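Local atomic coordinates of Csc2 (Thermofilum pendens, PDB entry 4TXD), a protein that probably binds CRISPR RNA as the Cas7-family backbone subunit of a type I-D interference complex, and carries a bound zinc ion. Residues A[31-36]-A[285-290]; A[53-58]-A[245-250]; A[249-254]-A[348-353]; A[255-260]-A[341-346]. All blocks are in the same frame, centred on the assembly; numbering follows the deposited sequence.

Contact 1 of 4, residues A[31-36]-A[285-290]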
loop_
_atom_site.group_PDB
_atom_site.type_symbol
_atom_site.label_atom_id
_atom_site.label_comp_id
_atom_site.label_asym_id
_atom_site.label_seq_id
_atom_site.Cartn_x
_atom_site.Cartn_y
_atom_site.Cartn_z
ATOM N N GLY A 31 -9.035 17.421 7.382
ATOM C CA GLY A 31 -8.414 18.082 8.493
ATOM C C GLY A 31 -8.551 17.423 9.838
ATOM O O GLY A 31 -7.662 17.524 10.639
ATOM N N ASP A 32 -9.665 16.769 10.094
ATOM C CA ASP A 32 -9.874 16.170 11.388
ATOM C C ASP A 32 -8.989 14.964 11.640
ATOM O O ASP A 32 -8.991 14.434 12.707
ATOM C CB ASP A 32 -11.326 15.828 11.621
ATOM C CG ASP A 32 -12.213 17.056 11.726
ATOM O OD1 ASP A 32 -11.710 18.175 11.598
ATOM O OD2 ASP A 32 -13.411 16.897 11.946
ATOM N N LEU A 33 -8.237 14.543 10.642
ATOM C CA LEU A 33 -7.291 13.459 10.812
ATOM C C LEU A 33 -6.052 13.853 11.609
ATOM O O LEU A 33 -5.452 13.047 12.236
ATOM C CB LEU A 33 -6.848 12.936 9.450
ATOM C CG LEU A 33 -7.812 12.064 8.651
ATOM C CD1 LEU A 33 -7.108 11.442 7.489
ATOM C CD2 LEU A 33 -8.425 11.002 9.508
ATOM N N ARG A 34 -5.695 15.123 11.560
ATOM C CA ARG A 34 -4.433 15.621 12.124
ATOM C C ARG A 34 -4.077 15.151 13.524
ATOM O O ARG A 34 -2.971 14.742 13.775
ATOM C CB ARG A 34 -4.392 17.143 12.074
ATOM C CG ARG A 34 -4.014 17.722 10.738
ATOM C CD ARG A 34 -2.807 18.641 10.818
ATOM N NE ARG A 34 -2.238 18.898 9.507
ATOM C CZ ARG A 34 -2.850 19.616 8.593
ATOM N NH1 ARG A 34 -2.302 19.818 7.417
ATOM N NH2 ARG A 34 -4.006 20.147 8.875
ATOM N N PRO A 35 -5.113 15.257 14.452
ATOM C CA PRO A 35 -4.749 14.792 15.795
ATOM C C PRO A 35 -4.229 13.364 15.840
ATOM O O PRO A 35 -3.563 13.012 16.764
ATOM C CB PRO A 35 -6.055 14.818 16.550
ATOM C CG PRO A 35 -6.799 15.912 15.969
ATOM C CD PRO A 35 -6.581 15.740 14.532
ATOM N N TYR A 36 -4.588 12.556 14.868
ATOM C CA TYR A 36 -4.233 11.162 14.855
ATOM C C TYR A 36 -2.932 10.865 14.152
ATOM O O TYR A 36 -2.523 9.761 14.129
ATOM C CB TYR A 36 -5.326 10.360 14.171
ATOM C CG TYR A 36 -6.659 10.407 14.833
ATOM C CD1 TYR A 36 -7.555 11.396 14.547
ATOM C CD2 TYR A 36 -7.030 9.438 15.714
ATOM C CE1 TYR A 36 -8.778 11.434 15.144
ATOM C CE2 TYR A 36 -8.249 9.458 16.314
ATOM C CZ TYR A 36 -9.117 10.466 16.027
ATOM O OH TYR A 36 -10.328 10.471 16.625
ATOM N N VAL A 285 -12.151 7.698 4.490
ATOM C CA VAL A 285 -11.250 7.381 5.596
ATOM C C VAL A 285 -11.941 7.579 6.943
ATOM O O VAL A 285 -12.917 8.313 7.051
ATOM C CB VAL A 285 -9.967 8.243 5.567
ATOM C CG1 VAL A 285 -9.191 8.010 4.286
ATOM C CG2 VAL A 285 -10.319 9.727 5.727
ATOM N N LYS A 286 -11.435 6.906 7.967
ATOM C CA LYS A 286 -11.934 7.081 9.320
ATOM C C LYS A 286 -10.839 6.768 10.333
ATOM O O LYS A 286 -10.208 5.714 10.267
ATOM C CB LYS A 286 -13.149 6.193 9.580
ATOM C CG LYS A 286 -13.841 6.511 10.892
ATOM C CD LYS A 286 -14.927 5.514 11.232
ATOM C CE LYS A 286 -15.588 5.875 12.554
ATOM N NZ LYS A 286 -16.720 4.968 12.875
ATOM N N ALA A 287 -10.622 7.685 11.269
ATOM C CA ALA A 287 -9.669 7.460 12.350
ATOM C C ALA A 287 -10.382 6.862 13.561
ATOM O O ALA A 287 -11.529 7.202 13.847
ATOM C CB ALA A 287 -8.961 8.771 12.725
ATOM N N GLY A 288 -9.713 5.966 14.272
ATOM C CA GLY A 288 -10.316 5.356 15.441
ATOM C C GLY A 288 -9.386 4.424 16.182
ATOM O O GLY A 288 -8.346 4.015 15.659
ATOM N N LYS A 289 -9.758 4.097 17.413
ATOM C CA LYS A 289 -9.007 3.143 18.201
ATOM C C LYS A 289 -9.226 1.752 17.644
ATOM O O LYS A 289 -8.289 0.961 17.543
ATOM C CB LYS A 289 -9.418 3.203 19.672
ATOM C CG LYS A 289 -8.705 2.187 20.543
ATOM C CD LYS A 289 -9.071 2.351 22.011
ATOM C CE LYS A 289 -8.374 1.306 22.868
ATOM N NZ LYS A 289 -8.718 1.453 24.310
ATOM N N TYR A 290 -10.469 1.464 17.274
ATOM C CA TYR A 290 -10.812 0.175 16.682
ATOM C C TYR A 290 -11.416 0.340 15.287
ATOM O O TYR A 290 -12.039 1.358 14.982
ATOM C CB TYR A 290 -11.784 -0.588 17.577
ATOM C CG TYR A 290 -11.262 -0.863 18.973
ATOM C CD1 TYR A 290 -10.267 -1.810 19.192
ATOM C CD2 TYR A 290 -11.772 -0.185 20.075
ATOM C CE1 TYR A 290 -9.790 -2.068 20.467
ATOM C CE2 TYR A 290 -11.301 -0.437 21.354
ATOM C CZ TYR A 290 -10.313 -1.381 21.543
ATOM O OH TYR A 290 -9.842 -1.634 22.812
#
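The methyl of Ala287 sits squarely over one face of the Tyr36 ring, a CH-pi contact with CB 3.4 Å from the ring centroid and only 6° off the ring normal. All six ring carbons therefore lie at nearly the same distance from that one methyl. The ring gets there with CG anti to its own carbonyl carbon (chi1 -62°), while the Asp32 and Leu33 carbonyl oxygens lie in its plane at the edge; on the strand side, its CE2 also skims past the backbone of Gly288.

The remaining contacts are aliphatic. Leu33 divides its two methyls between alternate strand residues whose side chains both face the turn: CD1 meets Val285 CG2 at 4.0 Å, and CD2 meets Ala287 CB at 4.0 Å. The small Ala287 thus serves both Tyr36 and Leu33.

This is plain packing of a 3-10 turn, residues 31-36, on strand 277-288, away from the zinc site. His51 adds an edge-to-face partner to Tyr36, and Arg34 makes a salt bridge to Glu252 at the start of helix 252-263. The turn is thereby wedged between that helix and the strand, which pairs with strands 52-61 and 324-325 in the central sheet.

Contact 2 of 4, residues A[53-58]-A[245-250]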
loop_
_atom_site.group_PDB
_atom_site.type_symbol
_atom_site.label_atom_id
_atom_site.label_comp_id
_atom_site.label_asym_id
_atom_site.label_seq_id
_atom_site.Cartn_x
_atom_site.Cartn_y
_atom_site.Cartn_z
ATOM N N ILE A 53 -6.044 4.638 11.065
ATOM C CA ILE A 53 -6.880 5.232 10.050
ATOM C C ILE A 53 -7.287 4.137 9.062
ATOM O O ILE A 53 -6.434 3.514 8.427
ATOM C CB ILE A 53 -6.153 6.363 9.344
ATOM C CG1 ILE A 53 -5.799 7.451 10.377
ATOM C CG2 ILE A 53 -6.997 6.918 8.186
ATOM C CD1 ILE A 53 -4.969 8.582 9.818
ATOM N N GLU A 54 -8.586 3.876 8.981
ATOM C CA GLU A 54 -9.133 2.990 7.951
ATOM C C GLU A 54 -9.308 3.711 6.622
ATOM O O GLU A 54 -9.836 4.825 6.582
ATOM C CB GLU A 54 -10.488 2.429 8.371
ATOM C CG GLU A 54 -10.467 1.399 9.457
ATOM C CD GLU A 54 -11.868 1.026 9.870
ATOM O OE1 GLU A 54 -12.518 1.855 10.539
ATOM O OE2 GLU A 54 -12.326 -0.083 9.520
ATOM N N VAL A 55 -8.877 3.079 5.531
ATOM C CA VAL A 55 -9.185 3.591 4.205
ATOM C C VAL A 55 -9.934 2.524 3.390
ATOM O O VAL A 55 -9.504 1.367 3.310
ATOM C CB VAL A 55 -7.914 4.060 3.457
ATOM C CG1 VAL A 55 -6.893 2.963 3.371
ATOM C CG2 VAL A 55 -8.264 4.557 2.074
ATOM N N VAL A 56 -11.081 2.905 2.830
ATOM C CA VAL A 56 -11.877 1.988 2.007
ATOM C C VAL A 56 -11.817 2.467 0.578
ATOM O O VAL A 56 -11.937 3.672 0.307
ATOM C CB VAL A 56 -13.344 1.899 2.490
ATOM C CG1 VAL A 56 -14.208 1.087 1.510
ATOM C CG2 VAL A 56 -13.404 1.272 3.868
ATOM N N PHE A 57 -11.617 1.529 -0.341
ATOM C CA PHE A 57 -11.395 1.863 -1.722
ATOM C C PHE A 57 -11.981 0.817 -2.666
ATOM O O PHE A 57 -12.352 -0.286 -2.249
ATOM C CB PHE A 57 -9.885 2.052 -1.994
ATOM C CG PHE A 57 -9.033 0.833 -1.683
ATOM C CD1 PHE A 57 -8.578 0.585 -0.387
ATOM C CD2 PHE A 57 -8.658 -0.039 -2.697
ATOM C CE1 PHE A 57 -7.782 -0.543 -0.109
ATOM C CE2 PHE A 57 -7.862 -1.167 -2.432
ATOM C CZ PHE A 57 -7.422 -1.412 -1.132
ATOM N N LEU A 58 -12.065 1.179 -3.930
ATOM C CA LEU A 58 -12.511 0.296 -4.976
ATOM C C LEU A 58 -11.399 0.028 -5.959
ATOM O O LEU A 58 -10.666 0.895 -6.289
ATOM C CB LEU A 58 -13.677 0.910 -5.741
ATOM C CG LEU A 58 -14.973 1.153 -5.006
ATOM C CD1 LEU A 58 -16.032 1.735 -5.915
ATOM C CD2 LEU A 58 -15.447 -0.088 -4.298
ATOM N N ALA A 245 -7.741 -0.805 3.931
ATOM C CA ALA A 245 -6.426 -0.833 4.559
ATOM C C ALA A 245 -6.459 -0.097 5.888
ATOM O O ALA A 245 -7.275 0.809 6.091
ATOM C CB ALA A 245 -5.372 -0.233 3.636
ATOM N N GLU A 246 -5.602 -0.526 6.810
ATOM C CA GLU A 246 -5.409 0.198 8.064
ATOM C C GLU A 246 -4.024 0.849 8.070
ATOM O O GLU A 246 -3.011 0.191 7.816
ATOM C CB GLU A 246 -5.582 -0.736 9.267
ATOM C CG GLU A 246 -7.033 -1.125 9.504
ATOM C CD GLU A 246 -7.210 -1.968 10.752
ATOM O OE1 GLU A 246 -6.232 -2.109 11.522
ATOM O OE2 GLU A 246 -8.322 -2.497 10.959
ATOM N N LEU A 247 -4.003 2.155 8.315
ATOM C CA LEU A 247 -2.781 2.957 8.273
ATOM C C LEU A 247 -2.481 3.415 9.693
ATOM O O LEU A 247 -3.302 4.085 10.306
ATOM C CB LEU A 247 -2.937 4.161 7.334
ATOM C CG LEU A 247 -2.771 3.912 5.831
ATOM C CD1 LEU A 247 -3.706 2.821 5.311
ATOM C CD2 LEU A 247 -2.977 5.210 5.041
ATOM N N VAL A 248 -1.332 3.015 10.231
ATOM C CA VAL A 248 -1.016 3.318 11.628
ATOM C C VAL A 248 0.322 4.048 11.765
ATOM O O VAL A 248 1.258 3.793 11.008
ATOM C CB VAL A 248 -0.976 2.027 12.501
ATOM C CG1 VAL A 248 -2.341 1.365 12.542
ATOM C CG2 VAL A 248 0.042 1.054 11.967
ATOM N N ASP A 249 0.388 4.966 12.726
ATOM C CA ASP A 249 1.624 5.667 13.081
ATOM C C ASP A 249 2.293 6.361 11.903
ATOM O O ASP A 249 3.521 6.453 11.839
ATOM C CB ASP A 249 2.603 4.690 13.743
ATOM C CG ASP A 249 2.070 4.152 15.048
ATOM O OD1 ASP A 249 1.377 4.917 15.750
ATOM O OD2 ASP A 249 2.320 2.971 15.366
ATOM N N LEU A 250 1.481 6.857 10.972
ATOM C CA LEU A 250 1.996 7.622 9.852
ATOM C C LEU A 250 2.000 9.112 10.156
ATOM O O LEU A 250 1.169 9.603 10.920
ATOM C CB LEU A 250 1.162 7.382 8.581
ATOM C CG LEU A 250 1.065 5.958 8.035
ATOM C CD1 LEU A 250 0.358 5.989 6.699
ATOM C CD2 LEU A 250 2.456 5.347 7.891
#
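Ile53 and Leu247 form a hydrogen-bonded antiparallel pair in the central sheet of the RRM-like core, where strand 52-61 lies beside strand 240-247. Their bonds run both ways, Ile53 N to Leu247 O at 2.9 Å and Leu247 N to Ile53 O at 2.8 Å. Val55 and Ala245 make the next such pair, and here both N-H groups lie in the carbonyl plane of their acceptors; Val55 N to Ala245 O is close to straight at 170°. Glu54 and Glu246 are the non-hydrogen-bonded pair between them, with Glu54 CA approaching Ala245 O in a CA-H...O contact.

The face bearing Ile53, Val55, Ala245 and Leu247 is the tightly packed one. Val55 CG1, placed between its backbone N and carbonyl carbon (chi1 56°), reaches across to Ala245 CB at 3.5 Å and also meets Leu247 CD1. Helix 252-263 covers this side through Leu255, Thr258 and Leu259.

On the opposite face the packing between the strands is looser. The two glutamates run alongside each other, Glu54 CG to Glu246 CG at 4.3 Å. Glu54 OE2 and Glu246 OE2 are 4.9 Å apart. These like charges are buried, and Arg244 bridges them by salt bridges to both; Arg52 takes Glu246 OE1 and Ser292 takes Glu54 OE1, which probably keeps both carboxylates ionised. Back on the apolar side, beyond Val55, the Phe57 ring turns its edge to Ala245, with Phe57 CE1 4.0 Å from Ala245 N.

Contact 3 of 4, residues A[249-254]-A[348-353]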
loop_
_atom_site.group_PDB
_atom_site.type_symbol
_atom_site.label_atom_id
_atom_site.label_comp_id
_atom_site.label_asym_id
_atom_site.label_seq_id
_atom_site.Cartn_x
_atom_site.Cartn_y
_atom_site.Cartn_z
ATOM N N ASP A 249 0.388 4.966 12.726
ATOM C CA ASP A 249 1.624 5.667 13.081
ATOM C C ASP A 249 2.293 6.361 11.903
ATOM O O ASP A 249 3.521 6.453 11.839
ATOM C CB ASP A 249 2.603 4.690 13.743
ATOM C CG ASP A 249 2.070 4.152 15.048
ATOM O OD1 ASP A 249 1.377 4.917 15.750
ATOM O OD2 ASP A 249 2.320 2.971 15.366
ATOM N N LEU A 250 1.481 6.857 10.972
ATOM C CA LEU A 250 1.996 7.622 9.852
ATOM C C LEU A 250 2.000 9.112 10.156
ATOM O O LEU A 250 1.169 9.603 10.920
ATOM C CB LEU A 250 1.162 7.382 8.581
ATOM C CG LEU A 250 1.065 5.958 8.035
ATOM C CD1 LEU A 250 0.358 5.989 6.699
ATOM C CD2 LEU A 250 2.456 5.347 7.891
ATOM N N THR A 251 2.944 9.815 9.546
ATOM C CA THR A 251 2.895 11.276 9.464
ATOM C C THR A 251 1.970 11.708 8.331
ATOM O O THR A 251 1.581 10.889 7.502
ATOM C CB THR A 251 4.271 11.868 9.205
ATOM O OG1 THR A 251 4.732 11.410 7.934
ATOM C CG2 THR A 251 5.273 11.431 10.294
ATOM N N GLU A 252 1.673 12.990 8.271
ATOM C CA GLU A 252 0.877 13.558 7.227
ATOM C C GLU A 252 1.359 13.230 5.830
ATOM O O GLU A 252 0.604 12.719 5.069
ATOM C CB GLU A 252 0.699 15.062 7.432
ATOM C CG GLU A 252 0.038 15.785 6.290
ATOM C CD GLU A 252 -0.502 17.152 6.676
ATOM O OE1 GLU A 252 -0.607 17.485 7.853
ATOM O OE2 GLU A 252 -0.858 17.886 5.773
ATOM N N PRO A 253 2.600 13.491 5.485
ATOM C CA PRO A 253 2.983 13.173 4.105
ATOM C C PRO A 253 3.049 11.675 3.792
ATOM O O PRO A 253 2.896 11.275 2.632
ATOM C CB PRO A 253 4.375 13.804 3.962
ATOM C CG PRO A 253 4.870 13.987 5.337
ATOM C CD PRO A 253 3.677 14.191 6.213
ATOM N N GLU A 254 3.301 10.857 4.804
ATOM C CA GLU A 254 3.301 9.413 4.602
ATOM C C GLU A 254 1.877 8.940 4.273
ATOM O O GLU A 254 1.663 8.166 3.327
ATOM C CB GLU A 254 3.858 8.713 5.840
ATOM C CG GLU A 254 5.358 8.958 6.018
ATOM C CD GLU A 254 5.891 8.487 7.366
ATOM O OE1 GLU A 254 5.107 7.999 8.208
ATOM O OE2 GLU A 254 7.110 8.618 7.576
ATOM N N TRP A 348 10.085 12.392 1.812
ATOM C CA TRP A 348 11.472 12.010 2.002
ATOM C C TRP A 348 11.991 12.503 3.368
ATOM O O TRP A 348 12.599 11.770 4.087
ATOM C CB TRP A 348 12.332 12.519 0.864
ATOM C CG TRP A 348 12.703 11.585 -0.197
ATOM C CD1 TRP A 348 12.394 11.698 -1.488
ATOM C CD2 TRP A 348 13.514 10.421 -0.091
ATOM N NE1 TRP A 348 12.925 10.701 -2.202
ATOM C CE2 TRP A 348 13.626 9.889 -1.369
ATOM C CE3 TRP A 348 14.156 9.773 0.960
ATOM C CZ2 TRP A 348 14.346 8.762 -1.629
ATOM C CZ3 TRP A 348 14.849 8.665 0.697
ATOM C CH2 TRP A 348 14.947 8.155 -0.575
ATOM N N ARG A 349 11.698 13.739 3.718
ATOM C CA ARG A 349 12.022 14.246 5.061
ATOM C C ARG A 349 11.477 13.327 6.156
ATOM O O ARG A 349 12.164 13.030 7.134
ATOM C CB ARG A 349 11.457 15.656 5.282
ATOM C CG ARG A 349 12.222 16.801 4.611
ATOM C CD ARG A 349 11.462 18.133 4.755
ATOM N NE ARG A 349 11.091 18.394 6.141
ATOM C CZ ARG A 349 9.840 18.504 6.590
ATOM N NH1 ARG A 349 8.809 18.404 5.765
ATOM N NH2 ARG A 349 9.619 18.726 7.877
ATOM N N SER A 350 10.232 12.891 5.991
ATOM C CA SER A 350 9.591 11.998 6.956
ATOM C C SER A 350 10.262 10.620 7.001
ATOM O O SER A 350 10.378 10.001 8.066
ATOM C CB SER A 350 8.108 11.841 6.614
ATOM O OG SER A 350 7.396 11.262 7.683
ATOM N N SER A 351 10.718 10.141 5.870
ATOM C CA SER A 351 11.282 8.825 5.811
ATOM C C SER A 351 12.636 8.794 6.475
ATOM O O SER A 351 12.930 7.909 7.203
ATOM C CB SER A 351 11.406 8.324 4.388
ATOM O OG SER A 351 11.700 6.974 4.304
ATOM N N ILE A 352 13.447 9.799 6.196
ATOM C CA ILE A 352 14.771 9.841 6.770
ATOM C C ILE A 352 14.652 10.077 8.267
ATOM O O ILE A 352 15.436 9.598 9.010
ATOM C CB ILE A 352 15.673 10.853 6.054
ATOM C CG1 ILE A 352 17.121 10.590 6.369
ATOM C CG2 ILE A 352 15.251 12.248 6.398
ATOM C CD1 ILE A 352 17.623 9.338 5.718
ATOM N N ASP A 353 13.618 10.777 8.675
ATOM C CA ASP A 353 13.333 10.966 10.064
ATOM C C ASP A 353 13.070 9.635 10.763
ATOM O O ASP A 353 13.650 9.340 11.765
ATOM C CB ASP A 353 12.150 11.878 10.247
ATOM C CG ASP A 353 11.878 12.196 11.674
ATOM O OD1 ASP A 353 12.774 12.657 12.362
ATOM O OD2 ASP A 353 10.770 11.987 12.103
#
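A capping box starts helix 252-263, and Ser350 of helix 343-365 plugs into it. Thr251 is the N-cap: its OG1 accepts a weak bond from Glu254 N, while Thr251 N gives a nearly straight return bond to Glu254 OE1 at 3.1 Å. Across the contact, Thr251 OG1 donates to Ser350 OG at 2.7 Å, and Ser350 OG in turn donates a hydrogen bond to Glu254 OE2, also at 2.7 Å. The serine hydroxyl is thus both acceptor and donor, gripped between the two box residues. Its OG lies opposite the backbone N (chi1 -166°), which carries it out from helix 343-365 into the box.

Both bonds to the carboxylate come from well above its plane, 54° out at OE1 and 65° at OE2. Arg196 adds a salt bridge to OE1 and Arg45 one to OE2. Pro253 closes over the serine methylene, Pro253 CG lying 4.1 Å from Ser350 CB. Were Glu254 cut back to an alanine, Thr251 N and the Ser350 hydroxyl would probably lose their acceptor, and Arg45 and Arg196 would each be short of a counter-charge.

One residue along, Ser351 OG bonds to Phe167 O, with its side chain about 5 Å from that of the zinc ligand Cys168. The helix joined here to the capping box therefore also borders the metal site. With Thr251 OG1 and both Glu254 carboxylate oxygens engaged, and two arginines at the carboxylate, Glu254 is likely to remain charged despite its burial, making this a polar junction between two helices.

Contact 4 of 4, residues A[255-260]-A[341-346]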
loop_
_atom_site.group_PDB
_atom_site.type_symbol
_atom_site.label_atom_id
_atom_site.label_comp_id
_atom_site.label_asym_id
_atom_site.label_seq_id
_atom_site.Cartn_x
_atom_site.Cartn_y
_atom_site.Cartn_z
ATOM N N LEU A 255 0.917 9.431 5.043
ATOM C CA LEU A 255 -0.483 9.124 4.806
ATOM C C LEU A 255 -0.942 9.560 3.419
ATOM O O LEU A 255 -1.536 8.779 2.677
ATOM C CB LEU A 255 -1.371 9.788 5.851
ATOM C CG LEU A 255 -2.848 9.663 5.450
ATOM C CD1 LEU A 255 -3.489 8.500 6.163
ATOM C CD2 LEU A 255 -3.603 10.934 5.711
ATOM N N VAL A 256 -0.679 10.817 3.077
ATOM C CA VAL A 256 -1.136 11.338 1.796
ATOM C C VAL A 256 -0.459 10.625 0.643
ATOM O O VAL A 256 -1.119 10.278 -0.342
ATOM C CB VAL A 256 -0.901 12.857 1.682
ATOM C CG1 VAL A 256 -1.265 13.340 0.268
ATOM C CG2 VAL A 256 -1.729 13.580 2.742
ATOM N N ALA A 257 0.846 10.379 0.759
ATOM C CA ALA A 257 1.557 9.653 -0.294
ATOM C C ALA A 257 1.046 8.212 -0.428
ATOM O O ALA A 257 1.045 7.648 -1.524
ATOM C CB ALA A 257 3.065 9.653 -0.032
ATOM N N THR A 258 0.625 7.619 0.685
ATOM C CA THR A 258 0.109 6.253 0.629
ATOM C C THR A 258 -1.234 6.255 -0.110
ATOM O O THR A 258 -1.439 5.463 -1.028
ATOM C CB THR A 258 -0.013 5.650 2.041
ATOM O OG1 THR A 258 1.304 5.516 2.583
ATOM C CG2 THR A 258 -0.672 4.267 2.012
ATOM N N LEU A 259 -2.124 7.174 0.270
ATOM C CA LEU A 259 -3.404 7.328 -0.432
ATOM C C LEU A 259 -3.179 7.550 -1.922
ATOM O O LEU A 259 -3.845 6.959 -2.764
ATOM C CB LEU A 259 -4.215 8.489 0.156
ATOM C CG LEU A 259 -4.684 8.322 1.603
ATOM C CD1 LEU A 259 -5.462 9.550 2.058
ATOM C CD2 LEU A 259 -5.529 7.081 1.755
ATOM N N TYR A 260 -2.206 8.387 -2.243
ATOM C CA TYR A 260 -1.904 8.740 -3.628
ATOM C C TYR A 260 -1.292 7.585 -4.417
ATOM O O TYR A 260 -1.550 7.432 -5.612
ATOM C CB TYR A 260 -0.963 9.952 -3.643
ATOM C CG TYR A 260 -0.603 10.503 -5.000
ATOM C CD1 TYR A 260 -1.487 11.327 -5.699
ATOM C CD2 TYR A 260 0.640 10.241 -5.568
ATOM C CE1 TYR A 260 -1.142 11.852 -6.933
ATOM C CE2 TYR A 260 0.993 10.771 -6.797
ATOM C CZ TYR A 260 0.098 11.575 -7.473
ATOM O OH TYR A 260 0.454 12.093 -8.693
ATOM N N ASN A 341 9.621 20.376 -4.883
ATOM C CA ASN A 341 9.362 20.881 -3.555
ATOM C C ASN A 341 7.937 20.625 -3.093
ATOM O O ASN A 341 7.467 21.248 -2.139
ATOM C CB ASN A 341 9.690 22.376 -3.508
ATOM C CG ASN A 341 11.135 22.649 -3.851
ATOM O OD1 ASN A 341 12.037 22.298 -3.090
ATOM N ND2 ASN A 341 11.371 23.255 -5.010
ATOM N N GLY A 342 7.259 19.684 -3.747
ATOM C CA GLY A 342 5.921 19.299 -3.330
ATOM C C GLY A 342 5.913 18.249 -2.222
ATOM O O GLY A 342 6.899 18.081 -1.501
ATOM N N LEU A 343 4.794 17.543 -2.090
ATOM C CA LEU A 343 4.620 16.538 -1.035
ATOM C C LEU A 343 5.751 15.499 -0.928
ATOM O O LEU A 343 6.071 15.050 0.174
ATOM C CB LEU A 343 3.291 15.796 -1.226
ATOM C CG LEU A 343 3.008 14.713 -0.177
ATOM C CD1 LEU A 343 2.023 15.232 0.861
ATOM C CD2 LEU A 343 2.513 13.431 -0.824
ATOM N N PHE A 344 6.341 15.099 -2.046
ATOM C CA PHE A 344 7.329 14.019 -1.979
ATOM C C PHE A 344 8.630 14.480 -1.336
ATOM O O PHE A 344 9.443 13.659 -0.907
ATOM C CB PHE A 344 7.605 13.420 -3.360
ATOM C CG PHE A 344 6.728 12.218 -3.675
ATOM C CD1 PHE A 344 5.360 12.272 -3.442
ATOM C CD2 PHE A 344 7.272 11.045 -4.174
ATOM C CE1 PHE A 344 4.542 11.172 -3.708
ATOM C CE2 PHE A 344 6.462 9.934 -4.444
ATOM C CZ PHE A 344 5.094 10.002 -4.211
ATOM N N LYS A 345 8.826 15.792 -1.256
ATOM C CA LYS A 345 9.946 16.316 -0.492
ATOM C C LYS A 345 9.681 16.077 0.990
ATOM O O LYS A 345 10.556 15.620 1.729
ATOM C CB LYS A 345 10.157 17.808 -0.775
ATOM C CG LYS A 345 11.451 18.375 -0.182
ATOM C CD LYS A 345 11.537 19.886 -0.418
ATOM C CE LYS A 345 12.812 20.487 0.173
ATOM N NZ LYS A 345 12.907 21.968 -0.044
ATOM N N ASP A 346 8.466 16.375 1.423
ATOM C CA ASP A 346 8.117 16.174 2.813
ATOM C C ASP A 346 8.059 14.682 3.136
ATOM O O ASP A 346 8.351 14.276 4.259
ATOM C CB ASP A 346 6.806 16.861 3.129
ATOM C CG ASP A 346 6.884 18.353 2.907
ATOM O OD1 ASP A 346 7.841 18.969 3.417
ATOM O OD2 ASP A 346 6.016 18.902 2.202
#
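With CG opposite its backbone N (chi1 180°), Leu343 points at helix 252-263, and a chi2 of 101°, away from the usual staggered values, spreads its two methyls over neighbouring residues. CD1 lands on Val256, 3.8 Å from CG1, the two side chains crossing at a slant. CD2 goes to Ala257, 3.9 Å from CB and 3.8 Å from the backbone N, so the leucine rests partly on the helix backbone itself. The small side chain of Ala257 probably allows that approach.

Phe344 follows with a chi1 of -93°, and its ring swings round to the next part of the same helix surface. CE1 is the atom that touches, 4.2 Å from Ala257 CB and 4.4 Å from Tyr260 CD2. Ala257 thus has a Leu343 methyl and the Phe344 ring both against its one CB. Tyr260 sends its hydroxyl elsewhere, to a hydrogen bond with His337 ND1.

Val335 packs on Val256, Tyr260 and Leu343, while Leu108 of helix 94-115 touches both Tyr260 and Phe344. Shortening Leu343 to an alanine is likely to open a gap over Val256 and Ala257 and to leave Phe344 as the one side chain of 341-346 still packed on 255-260. The contact is purely apolar across the two segments: it joins two helices by shape and burial, so its hold depends on how closely methyls and ring fit rather than on bond direction.

In the fold
From the N terminus, the turn at 31-36 comes first and waits for strand 277-288, so contact 1 closes a long loop of 248 residues. Contact 2 falls within that span, pairing strand 52-61 with strand 240-247; the sheet continues from one contact to the other through Lys286 O and Glu54 N. Contact 3 begins where contact 2 ends, at Asp249 and Leu250, and runs to helix 343-365; contact 4 lies within its loop and joins the same two helices. Both cross contact 1 along the chain. Helix 252-263 links the sets: its Leu255 packs on Leu247 and Leu33, while contacts 3 and 4 join it to helix 343-365.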